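Local structure of Ceg4 (Legionella pneumophila subsp. pneumophila, 6AOK) at residues Glu92-Phe97 with Gln126-Glu131; His98-Leu101 with Asp105-Val108; Asp51-Pro56 with Ile138-Tyr143. The protein probably acts as a magnesium-dependent, HAD-like phosphotyrosine phosphatase, the chain being the N-terminal part of an effector that attenuates eukaryotic MAPK signalling. All blocks are in the same frame, centred on the assembly; numbering follows the deposited sequence.

Interaction 1. Residues Glu92-Phe97 with Gln126-Glu131; sequences EAVAFF and QGFSDE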
# COMPACT_ATOMS: atom_id res chain seq x y z
N GLU A 92 9.59 8.59 4.03
CA GLU A 92 10.22 7.83 2.95
C GLU A 92 9.16 7.06 2.17
O GLU A 92 9.16 7.05 0.93
CB GLU A 92 11.28 6.88 3.50
CG GLU A 92 12.53 7.54 4.10
CD GLU A 92 12.34 7.96 5.55
OE1 GLU A 92 11.21 7.89 6.10
OE2 GLU A 92 13.35 8.38 6.16
N ALA A 93 8.21 6.44 2.87
CA ALA A 93 7.15 5.74 2.14
C ALA A 93 6.31 6.71 1.33
O ALA A 93 5.92 6.40 0.19
CB ALA A 93 6.26 4.97 3.11
N VAL A 94 5.98 7.87 1.91
CA VAL A 94 5.25 8.91 1.18
C VAL A 94 5.97 9.26 -0.12
O VAL A 94 5.36 9.34 -1.19
CB VAL A 94 5.04 10.14 2.06
CG1 VAL A 94 4.63 11.35 1.22
CG2 VAL A 94 4.00 9.85 3.14
N ALA A 95 7.29 9.50 -0.05
CA ALA A 95 8.02 9.87 -1.26
C ALA A 95 8.00 8.73 -2.29
O ALA A 95 7.92 8.97 -3.51
CB ALA A 95 9.46 10.27 -0.92
N PHE A 96 8.13 7.49 -1.83
CA PHE A 96 8.06 6.35 -2.74
C PHE A 96 6.74 6.30 -3.50
O PHE A 96 6.73 6.18 -4.74
CB PHE A 96 8.23 5.05 -1.96
CG PHE A 96 8.14 3.82 -2.82
CD1 PHE A 96 9.24 3.33 -3.49
CD2 PHE A 96 6.92 3.13 -2.94
CE1 PHE A 96 9.14 2.15 -4.25
CE2 PHE A 96 6.82 2.02 -3.71
CZ PHE A 96 7.93 1.51 -4.36
N PHE A 97 5.61 6.40 -2.78
CA PHE A 97 4.31 6.35 -3.44
C PHE A 97 4.03 7.55 -4.32
O PHE A 97 3.38 7.39 -5.36
CB PHE A 97 3.21 6.13 -2.39
CG PHE A 97 3.21 4.73 -1.91
CD1 PHE A 97 2.74 3.73 -2.75
CD2 PHE A 97 3.81 4.38 -0.73
CE1 PHE A 97 2.81 2.40 -2.37
CE2 PHE A 97 3.90 3.02 -0.33
CZ PHE A 97 3.40 2.03 -1.18
N GLN A 126 -2.41 12.17 3.99
CA GLN A 126 -0.98 12.44 3.83
C GLN A 126 -0.64 13.09 2.49
O GLN A 126 0.53 13.12 2.11
CB GLN A 126 -0.16 11.17 4.09
CG GLN A 126 -0.30 10.72 5.61
CD GLN A 126 0.72 9.69 5.99
OE1 GLN A 126 0.42 8.50 6.08
NE2 GLN A 126 1.95 10.14 6.21
N GLY A 127 -1.60 13.71 1.85
CA GLY A 127 -1.30 14.67 0.82
C GLY A 127 -1.43 14.12 -0.57
O GLY A 127 -0.99 14.77 -1.51
N PHE A 128 -1.97 12.92 -0.71
CA PHE A 128 -2.14 12.34 -2.03
C PHE A 128 -3.42 12.84 -2.71
O PHE A 128 -4.46 12.97 -2.09
CB PHE A 128 -2.13 10.82 -1.91
CG PHE A 128 -0.76 10.29 -1.71
CD1 PHE A 128 -0.20 10.28 -0.45
CD2 PHE A 128 0.03 9.91 -2.79
CE1 PHE A 128 1.10 9.78 -0.24
CE2 PHE A 128 1.33 9.43 -2.61
CZ PHE A 128 1.86 9.35 -1.34
N SER A 129 -3.33 13.09 -4.02
CA SER A 129 -4.48 13.56 -4.78
C SER A 129 -5.39 12.39 -5.14
O SER A 129 -4.98 11.24 -5.10
CB SER A 129 -4.03 14.27 -6.05
OG SER A 129 -3.51 13.27 -6.92
N ASP A 130 -6.63 12.70 -5.50
CA ASP A 130 -7.53 11.65 -5.95
C ASP A 130 -6.96 10.92 -7.16
O ASP A 130 -7.09 9.69 -7.27
CB ASP A 130 -8.90 12.22 -6.27
CG ASP A 130 -9.63 12.71 -5.04
OD1 ASP A 130 -9.35 12.20 -3.94
OD2 ASP A 130 -10.51 13.60 -5.18
N GLU A 131 -6.32 11.68 -8.07
CA GLU A 131 -5.67 11.09 -9.23
C GLU A 131 -4.64 10.05 -8.83
O GLU A 131 -4.59 8.95 -9.39
CB GLU A 131 -5.02 12.18 -10.08
CG GLU A 131 -4.51 11.63 -11.39
CD GLU A 131 -3.61 12.62 -12.12
OE1 GLU A 131 -3.82 13.86 -11.97
OE2 GLU A 131 -2.69 12.15 -12.83
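Helix 91-100 passes the turn that follows helix 116-125, the CA of Val94 lying 7.6 Å from the CA of Gln126; no hydrogen bond spans the gap. Phe128 does most of the work. Its CG lies anti to its own carbonyl carbon (chi1 -76°), which sends the ring across to helix 91-100, where its far end meets the backbone as much as side chains. The CZ carbon sits 3.5 Å from Val94 O, which lies at the ring edge near its plane, and 3.6 Å from Phe97 CB, which approaches obliquely. Val94 straddles two partners with its methyls: CG1 reaches Phe128 CE1 at 4.1 Å, while CG2 rests 3.7 Å from Gln126 NE2. The other atom of that amide, OE1, accepts from the backbone N of Met89, which holds the group in place. Phe97 turns its ring away from this turn and lays it against Phe123 edge-to-face. Phe128 also meets Phe123 edge-to-face and stacks on His98. Phe128 N to Phe123 O and Gly127 N to Lys124 O close a Schellman motif, Gly127 being C-prime at positive phi; Phe128, next along, joins this C-terminal end of helix 116-125 to helix 91-100 in the HAD-like alpha/beta core.

Interaction 2. Residues His98-Leu101 with Asp105-Val108; sequences HEVL and DVTV
Val100 of helix 91-100 and Leu101, the residue after it, sit over Val106 and Val108 of strand 106-111, and the contact across them is almost wholly apolar. Alternation along the strand sets the pattern: Val106 and Val108 both point at the helix, with Thr107 between them turned to the other side. Val100 drops between the two valines. Its CB lies 3.8 Å from Val106 CG1, and its CG2 is 3.7 Å from Val108 CG2, with those two side chains meeting at about a right angle. CG1 of Val100 lies anti to the carbonyl carbon (chi1 -66°), which leaves CG2 between the backbone N and the carbonyl carbon and directed at Val108. Leu101 starts off away from the strand but swings back through CD2, which comes to 3.8 Å from Val108 CG2, the same methyl that Val100 touches. Leu136 of the edge strand 136-139 touches both Leu101 and Val108 and carries the apolar layer onward.

On the polar side, a water lies between Val100 O and Val106 O, at 2.5 Å and 2.4 Å. Both distances are short for water, so this bridge, and perhaps the identity of the atom, is doubtful.

A helix packed through branched apolar residues on the inner parallel strand that follows it is the helix-to-strand half of a beta-alpha-beta crossover, 13-17 to 106-111, in the Rossmann-like core of HAD phosphatases.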
# COMPACT_ATOMS: atom_id res chain seq x y z
N HIS A 98 4.52 8.75 -3.98
CA HIS A 98 4.39 9.83 -4.95
C HIS A 98 5.12 9.47 -6.23
O HIS A 98 4.63 9.76 -7.33
CB HIS A 98 4.93 11.16 -4.40
CG HIS A 98 3.97 11.89 -3.50
ND1 HIS A 98 2.67 12.18 -3.86
CD2 HIS A 98 4.13 12.37 -2.24
CE1 HIS A 98 2.07 12.81 -2.87
NE2 HIS A 98 2.94 12.96 -1.88
N GLU A 99 6.27 8.85 -6.14
CA GLU A 99 6.97 8.48 -7.37
C GLU A 99 6.21 7.40 -8.14
O GLU A 99 6.00 7.51 -9.36
CB GLU A 99 8.37 8.00 -7.04
CG GLU A 99 9.09 7.52 -8.24
CD GLU A 99 9.56 8.67 -9.10
OE1 GLU A 99 9.84 9.78 -8.57
OE2 GLU A 99 9.64 8.46 -10.32
N VAL A 100 5.77 6.34 -7.47
CA VAL A 100 5.26 5.24 -8.27
C VAL A 100 3.82 5.48 -8.73
O VAL A 100 3.40 4.90 -9.74
CB VAL A 100 5.39 3.90 -7.53
CG1 VAL A 100 6.89 3.52 -7.34
CG2 VAL A 100 4.63 3.91 -6.19
N LEU A 101 3.06 6.29 -8.00
CA LEU A 101 1.69 6.51 -8.43
C LEU A 101 1.60 7.55 -9.53
O LEU A 101 0.50 7.80 -10.01
CB LEU A 101 0.82 6.96 -7.27
CG LEU A 101 0.63 5.90 -6.20
CD1 LEU A 101 -0.13 6.45 -4.91
CD2 LEU A 101 -0.11 4.67 -6.81
N ASP A 105 4.08 3.18 -15.88
CA ASP A 105 4.70 1.88 -16.07
C ASP A 105 4.90 1.11 -14.78
O ASP A 105 5.50 0.03 -14.85
CB ASP A 105 6.02 2.08 -16.78
CG ASP A 105 5.82 2.58 -18.20
OD1 ASP A 105 4.90 2.05 -18.88
OD2 ASP A 105 6.53 3.52 -18.63
N VAL A 106 4.44 1.62 -13.64
CA VAL A 106 4.51 0.94 -12.36
C VAL A 106 3.08 0.66 -11.90
O VAL A 106 2.28 1.59 -11.77
CB VAL A 106 5.24 1.77 -11.30
CG1 VAL A 106 5.24 0.99 -9.98
CG2 VAL A 106 6.64 2.03 -11.75
N THR A 107 2.75 -0.60 -11.67
CA THR A 107 1.44 -0.95 -11.15
C THR A 107 1.53 -1.24 -9.66
O THR A 107 2.30 -2.09 -9.23
CB THR A 107 0.86 -2.15 -11.90
OG1 THR A 107 0.76 -1.82 -13.29
CG2 THR A 107 -0.51 -2.50 -11.35
N VAL A 108 0.76 -0.50 -8.86
CA VAL A 108 0.83 -0.58 -7.41
C VAL A 108 -0.39 -1.32 -6.90
O VAL A 108 -1.52 -0.81 -7.00
CB VAL A 108 0.91 0.81 -6.78
CG1 VAL A 108 1.14 0.65 -5.31
CG2 VAL A 108 2.06 1.55 -7.39
O HOH W 1 1.64 3.81 -11.11

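Interaction 3. Residues Asp51-Pro56 with Ile138-Tyr143; sequences DYKNTP and ILESGY
Lys53 and Glu140 run past each other in opposite directions, so the lysine ammonium ends up beside the backbone carbonyl of Glu140 and the glutamate carboxylate beside the lysine chain. Lys53 leaves its loop with CG anti to the backbone N (chi1 176°), bends at chi2, and then runs extended out to NZ. There it donates to Glu140 O at 2.8 Å, from 22° off the carbonyl plane and with a C=O...N angle of 137°. Glu140 OE2 comes 3.3 Å from Lys53 CE, but its salt bridge to Lys53 NZ is long at 3.6 Å, and the placing of OE2 is itself less sure. The firmer hold on this carboxylate is at OE1, which accepts from the backbone N of Ala116. Back in the loop, Asp51 OD1 takes the backbone N of Lys53 at 2.6 Å in an Asx turn, and Asp51 OD2 receives Asn54 ND2 at 3.0 Å, on the syn side but well out of the carboxylate plane.

The contact joins the region following strand 13-17, probably the HAD cap, to the end of strand 136-139; the Lys53 side chain lies about 9 Å from that of Asp20, a magnesium ligand. Asn114 O also accepts from Lys53 NZ, so carbonyls of two separate loops share one ammonium. The charge is thus probably stabilised mainly by the carbonyls of Glu140 and Asn114, the carboxylate being a looser partner.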
# COMPACT_ATOMS: atom_id res chain seq x y z
N ASP A 51 -17.17 -4.72 14.16
CA ASP A 51 -16.42 -5.47 13.16
C ASP A 51 -15.60 -4.39 12.48
O ASP A 51 -16.14 -3.33 12.14
CB ASP A 51 -17.37 -6.13 12.16
CG ASP A 51 -16.62 -6.84 11.04
OD1 ASP A 51 -15.44 -6.50 10.80
OD2 ASP A 51 -17.22 -7.72 10.39
N TYR A 52 -14.32 -4.63 12.27
CA TYR A 52 -13.48 -3.57 11.68
C TYR A 52 -13.57 -3.57 10.18
O TYR A 52 -13.35 -2.54 9.54
CB TYR A 52 -12.00 -3.69 12.10
CG TYR A 52 -11.24 -4.71 11.29
CD1 TYR A 52 -11.21 -6.04 11.69
CD2 TYR A 52 -10.61 -4.35 10.10
CE1 TYR A 52 -10.56 -7.01 10.93
CE2 TYR A 52 -9.96 -5.32 9.32
CZ TYR A 52 -9.93 -6.64 9.75
OH TYR A 52 -9.26 -7.60 8.97
N LYS A 53 -13.93 -4.70 9.61
CA LYS A 53 -13.75 -4.88 8.17
C LYS A 53 -15.01 -4.51 7.42
O LYS A 53 -14.93 -3.95 6.33
CB LYS A 53 -13.34 -6.34 7.90
CG LYS A 53 -13.18 -6.76 6.41
CD LYS A 53 -11.75 -6.64 5.95
CE LYS A 53 -11.64 -7.12 4.46
NZ LYS A 53 -10.24 -7.18 4.21
N ASN A 54 -16.17 -4.78 7.99
CA ASN A 54 -17.42 -4.69 7.25
C ASN A 54 -18.37 -3.61 7.75
O ASN A 54 -19.30 -3.27 7.03
CB ASN A 54 -18.16 -6.03 7.29
CG ASN A 54 -17.34 -7.14 6.66
OD1 ASN A 54 -16.88 -7.00 5.52
ND2 ASN A 54 -17.10 -8.21 7.43
N THR A 55 -18.14 -3.06 8.92
CA THR A 55 -18.99 -1.96 9.37
C THR A 55 -18.79 -0.75 8.45
O THR A 55 -17.64 -0.39 8.16
CB THR A 55 -18.64 -1.58 10.81
OG1 THR A 55 -18.80 -2.73 11.67
CG2 THR A 55 -19.58 -0.44 11.32
N PRO A 56 -19.86 -0.09 7.97
CA PRO A 56 -19.65 1.04 7.05
C PRO A 56 -18.82 2.13 7.69
O PRO A 56 -18.91 2.41 8.90
CB PRO A 56 -21.09 1.50 6.73
CG PRO A 56 -21.94 0.22 6.86
CD PRO A 56 -21.29 -0.47 8.08
N ILE A 138 -6.39 -2.01 -4.75
CA ILE A 138 -6.43 -2.47 -3.37
C ILE A 138 -7.15 -3.80 -3.39
O ILE A 138 -8.33 -3.85 -3.80
CB ILE A 138 -7.12 -1.45 -2.45
CG1 ILE A 138 -6.36 -0.12 -2.54
CG2 ILE A 138 -7.14 -1.98 -0.95
CD1 ILE A 138 -6.99 0.98 -1.72
N LEU A 139 -6.44 -4.86 -2.98
CA LEU A 139 -6.95 -6.24 -3.00
C LEU A 139 -7.17 -6.64 -1.55
O LEU A 139 -6.20 -6.74 -0.80
CB LEU A 139 -5.94 -7.15 -3.69
CG LEU A 139 -5.66 -6.66 -5.13
CD1 LEU A 139 -4.47 -7.36 -5.69
CD2 LEU A 139 -6.91 -6.80 -6.09
N GLU A 140 -8.43 -6.84 -1.14
CA GLU A 140 -8.67 -6.98 0.31
C GLU A 140 -9.51 -8.20 0.62
O GLU A 140 -10.25 -8.22 1.60
CB GLU A 140 -9.30 -5.71 0.91
CG GLU A 140 -10.64 -5.31 0.32
CD GLU A 140 -11.41 -4.26 1.17
OE1 GLU A 140 -11.53 -3.10 0.74
OE2 GLU A 140 -11.95 -4.62 2.26
N SER A 141 -9.35 -9.27 -0.15
CA SER A 141 -10.14 -10.46 0.13
C SER A 141 -9.71 -11.13 1.43
O SER A 141 -10.50 -11.83 2.06
CB SER A 141 -10.02 -11.43 -1.04
OG SER A 141 -8.82 -12.17 -0.92
N GLY A 142 -8.44 -10.98 1.81
CA GLY A 142 -7.93 -11.56 3.03
C GLY A 142 -7.10 -12.78 2.78
O GLY A 142 -6.44 -13.27 3.70
N TYR A 143 -7.08 -13.28 1.56
CA TYR A 143 -6.27 -14.44 1.21
C TYR A 143 -5.28 -13.94 0.17
O TYR A 143 -5.62 -13.82 -1.02
CB TYR A 143 -7.15 -15.57 0.67
CG TYR A 143 -6.38 -16.84 0.38
CD1 TYR A 143 -5.18 -17.15 1.06
CD2 TYR A 143 -6.85 -17.75 -0.58
CE1 TYR A 143 -4.50 -18.34 0.81
CE2 TYR A 143 -6.18 -18.91 -0.85
CZ TYR A 143 -5.02 -19.20 -0.16
OH TYR A 143 -4.39 -20.35 -0.48

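How the interactions relate
Going from the N terminus, the loop 51-56 comes first and waits longest for its partner: interaction 3 closes only at 138-143, just past the edge strand 136-139. Inside that long loop, interaction 1 joins 92-97 to 126-131, and inside interaction 1 lies interaction 2, the short turn from 98-101 to 105-108. The three therefore nest without crossing. Interactions 1 and 2 share helix 91-100 and touch, Phe97 CE1 meeting Val108 CG1 at 3.8 Å, so together they fix that helix between the next helix's end and the sheet. Interaction 3 lies on the opposite side of the chain's centre, where it ties the loop 51-56 to the loop leaving edge strand 136-139 of the same sheet.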